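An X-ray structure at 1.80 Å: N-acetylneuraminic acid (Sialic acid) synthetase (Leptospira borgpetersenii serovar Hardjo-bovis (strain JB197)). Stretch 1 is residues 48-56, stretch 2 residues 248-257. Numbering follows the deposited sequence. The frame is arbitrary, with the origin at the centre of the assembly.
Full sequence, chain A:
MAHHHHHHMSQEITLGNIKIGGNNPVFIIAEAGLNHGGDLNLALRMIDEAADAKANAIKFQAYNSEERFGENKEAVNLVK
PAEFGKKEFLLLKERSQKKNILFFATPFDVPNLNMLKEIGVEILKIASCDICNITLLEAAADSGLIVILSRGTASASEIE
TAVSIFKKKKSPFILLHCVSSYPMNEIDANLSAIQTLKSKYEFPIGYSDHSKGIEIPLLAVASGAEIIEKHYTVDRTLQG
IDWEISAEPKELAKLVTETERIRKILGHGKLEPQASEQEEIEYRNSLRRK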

# COMPACT_ATOMS: atom_id res chain seq x y z
N ASP A 48 1.99 12.98 -28.14
CA ASP A 48 2.81 14.13 -27.75
C ASP A 48 2.62 14.48 -26.28
O ASP A 48 3.60 14.66 -25.54
CB ASP A 48 2.48 15.36 -28.60
CG ASP A 48 2.77 15.17 -30.08
OD1 ASP A 48 3.45 14.19 -30.45
OD2 ASP A 48 2.31 16.02 -30.86
N GLU A 49 1.37 14.59 -25.84
CA GLU A 49 1.13 15.08 -24.49
C GLU A 49 1.37 14.00 -23.44
O GLU A 49 1.71 14.33 -22.29
CB GLU A 49 -0.28 15.66 -24.40
CG GLU A 49 -0.44 16.82 -25.39
CD GLU A 49 -1.63 17.72 -25.11
OE1 GLU A 49 -2.12 17.76 -23.97
OE2 GLU A 49 -2.07 18.41 -26.06
N ALA A 50 1.22 12.72 -23.81
CA ALA A 50 1.60 11.64 -22.90
C ALA A 50 3.10 11.58 -22.71
O ALA A 50 3.59 11.28 -21.62
CB ALA A 50 1.09 10.29 -23.43
N ALA A 51 3.86 11.85 -23.78
CA ALA A 51 5.31 11.88 -23.64
C ALA A 51 5.73 13.07 -22.79
O ALA A 51 6.62 12.94 -21.94
CB ALA A 51 5.96 11.93 -25.03
N ASP A 52 5.06 14.21 -22.96
CA ASP A 52 5.36 15.37 -22.14
C ASP A 52 5.06 15.12 -20.66
O ASP A 52 5.74 15.68 -19.79
CB ASP A 52 4.59 16.59 -22.65
CG ASP A 52 4.80 17.82 -21.81
OD1 ASP A 52 5.91 18.40 -21.86
OD2 ASP A 52 3.86 18.21 -21.09
N ALA A 53 4.05 14.30 -20.36
CA ALA A 53 3.70 13.94 -18.99
C ALA A 53 4.65 12.92 -18.38
O ALA A 53 4.58 12.68 -17.17
CB ALA A 53 2.27 13.39 -18.93
N LYS A 54 5.53 12.35 -19.21
CA LYS A 54 6.57 11.38 -18.83
C LYS A 54 5.98 10.00 -18.49
O LYS A 54 6.57 9.24 -17.72
CB LYS A 54 7.44 11.89 -17.68
CG LYS A 54 8.06 13.28 -17.89
CD LYS A 54 8.86 13.35 -19.18
CE LYS A 54 9.35 14.77 -19.44
NZ LYS A 54 9.75 14.94 -20.86
N ALA A 55 4.84 9.66 -19.08
CA ALA A 55 4.39 8.27 -19.07
C ALA A 55 5.41 7.39 -19.79
O ALA A 55 6.08 7.83 -20.73
CB ALA A 55 3.02 8.14 -19.76
N ASN A 56 5.52 6.14 -19.34
CA ASN A 56 6.49 5.25 -19.99
C ASN A 56 5.99 4.74 -21.33
O ASN A 56 6.80 4.50 -22.24
CB ASN A 56 6.81 4.05 -19.09
CG ASN A 56 7.40 4.45 -17.77
OD1 ASN A 56 6.68 4.62 -16.78
ND2 ASN A 56 8.72 4.61 -17.73
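Stretch 2 (248-257) EPKELAKLVT

Stretch 2 is helical from Pro-249 through Thr-257 and continues beyond it, with phi/psi values close to -60/-40 and an unbroken i to i+4 ladder that runs from Leu-252 N to Glu-248 O (2.8 Å) through Thr-257 N to Ala-253 O (3.0 Å). Glu-248 occupies the N-cap position, with phi/psi of -82/168; its backbone N donates to Glu-251 OE1 at 2.7 Å and 169°, a nearly linear bond that ties the start of the helix to its first turn. Stretch 1 enters as a helix, with Asp-52 N bonded to Asp-48 O and Ala-53 N to Glu-49 O, both at 3.0 Å. Lys-54 leaves helical geometry with a positive phi of 73°. The bonds from Lys-54 N to Ala-51 O (3.0 Å) and from Ala-55 N to Ala-50 O (3.3 Å) close the last turn as a Schellman motif, after which Ala-55 is extended (-62/149).

The backbones come nearest at Ala-53 and Ala-253, whose CA atoms are 4.4 Å apart; a second pairing, Ala-55 CA with Val-256 CA, lies at 6.6 Å. Contacts ascend in sequence on both sides, from Glu-49 with Pro-249 to Lys-54 and Ala-55 with Val-256, so the chains advance in the same general sense. Such closeness suits the small side chains here: Ala-53 CB and Ala-253 CB are 3.9 Å apart, and Ala-53 O lies 3.7 Å from Ala-253 CA.

No direct hydrogen bond crosses between the stretches. A water instead donates to both backbones, at 2.6 Å to Ala-53 O and 3.1 Å to Ala-253 O, bridging them where they are closest.

The side chains fill the space around this point. Leu-252, in the t,p rotamer, directs CB toward stretch 1 and places CD2 among three alanines: 4.0 Å from Ala-53 CB, 4.1 Å from Ala-55 CB and 4.2 Å from Ala-50 CB. Ala-53 CB also rests 3.8 Å from Pro-249 O, a carbonyl already engaged by Ala-253 N at 2.9 Å. Val-256 (chi1 169°, t) meets the turn itself, with CG2 3.7 Å from Ala-53 O and 4.0 Å from Ala-55 N, and CG1 3.8 Å from Lys-54 O. At the other end, Glu-49 OE1 approaches Pro-249 CG at 3.3 Å, a packing contact against the proline ring. The whole contact buries 342 Å², counting both sides, and Ala-53 contributes the largest single share, 71 Å².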

# COMPACT_ATOMS: atom_id res chain seq x y z
N GLU A 248 -6.65 13.41 -17.67
CA GLU A 248 -6.12 14.39 -18.61
C GLU A 248 -4.60 14.50 -18.45
O GLU A 248 -4.04 13.95 -17.51
CB GLU A 248 -6.84 15.73 -18.40
CG GLU A 248 -8.29 15.71 -18.90
CD GLU A 248 -9.01 17.01 -18.67
OE1 GLU A 248 -8.51 17.85 -17.88
OE2 GLU A 248 -10.08 17.19 -19.28
N PRO A 249 -3.91 15.17 -19.38
CA PRO A 249 -2.43 15.17 -19.31
C PRO A 249 -1.84 15.66 -18.00
O PRO A 249 -0.88 15.07 -17.51
CB PRO A 249 -2.04 16.08 -20.48
CG PRO A 249 -3.14 15.89 -21.46
CD PRO A 249 -4.39 15.79 -20.63
N LYS A 250 -2.37 16.75 -17.42
CA LYS A 250 -1.83 17.21 -16.15
C LYS A 250 -2.06 16.19 -15.03
O LYS A 250 -1.21 16.05 -14.13
CB LYS A 250 -2.44 18.57 -15.78
N GLU A 251 -3.17 15.46 -15.08
CA GLU A 251 -3.42 14.42 -14.09
C GLU A 251 -2.51 13.21 -14.32
O GLU A 251 -2.02 12.60 -13.37
CB GLU A 251 -4.90 14.04 -14.11
CG GLU A 251 -5.81 15.26 -13.90
CD GLU A 251 -7.24 15.04 -14.35
OE1 GLU A 251 -7.48 14.12 -15.16
OE2 GLU A 251 -8.12 15.79 -13.89
N LEU A 252 -2.28 12.85 -15.59
CA LEU A 252 -1.30 11.81 -15.90
C LEU A 252 0.08 12.19 -15.38
O LEU A 252 0.81 11.34 -14.85
CB LEU A 252 -1.26 11.55 -17.41
CG LEU A 252 -0.32 10.46 -17.94
CD1 LEU A 252 -0.64 9.10 -17.36
CD2 LEU A 252 -0.38 10.42 -19.47
N ALA A 253 0.48 13.45 -15.57
CA ALA A 253 1.79 13.88 -15.08
C ALA A 253 1.86 13.79 -13.57
O ALA A 253 2.90 13.42 -13.01
CB ALA A 253 2.06 15.31 -15.54
N LYS A 254 0.77 14.13 -12.88
CA LYS A 254 0.73 13.98 -11.43
C LYS A 254 0.78 12.52 -11.02
O LYS A 254 1.42 12.17 -10.01
CB LYS A 254 -0.52 14.66 -10.87
CG LYS A 254 -0.62 14.69 -9.37
CD LYS A 254 0.48 15.56 -8.79
CE LYS A 254 -0.06 16.50 -7.73
NZ LYS A 254 1.01 17.44 -7.28
N LEU A 255 0.12 11.63 -11.78
CA LEU A 255 0.22 10.20 -11.51
C LEU A 255 1.66 9.75 -11.58
O LEU A 255 2.13 8.99 -10.72
CB LEU A 255 -0.63 9.41 -12.51
CG LEU A 255 -0.59 7.88 -12.44
CD1 LEU A 255 -1.08 7.33 -11.09
CD2 LEU A 255 -1.42 7.30 -13.59
N VAL A 256 2.40 10.21 -12.58
CA VAL A 256 3.80 9.82 -12.73
C VAL A 256 4.62 10.31 -11.54
O VAL A 256 5.40 9.55 -10.94
CB VAL A 256 4.37 10.34 -14.06
CG1 VAL A 256 5.88 10.17 -14.10
CG2 VAL A 256 3.70 9.60 -15.24
N THR A 257 4.50 11.60 -11.18
CA THR A 257 5.38 12.12 -10.14
C THR A 257 4.97 11.62 -8.77
O THR A 257 5.83 11.41 -7.90
CB THR A 257 5.44 13.66 -10.15
OG1 THR A 257 4.14 14.21 -9.92
CG2 THR A 257 5.97 14.18 -11.48
O HOH W 1 5.29 13.70 -14.94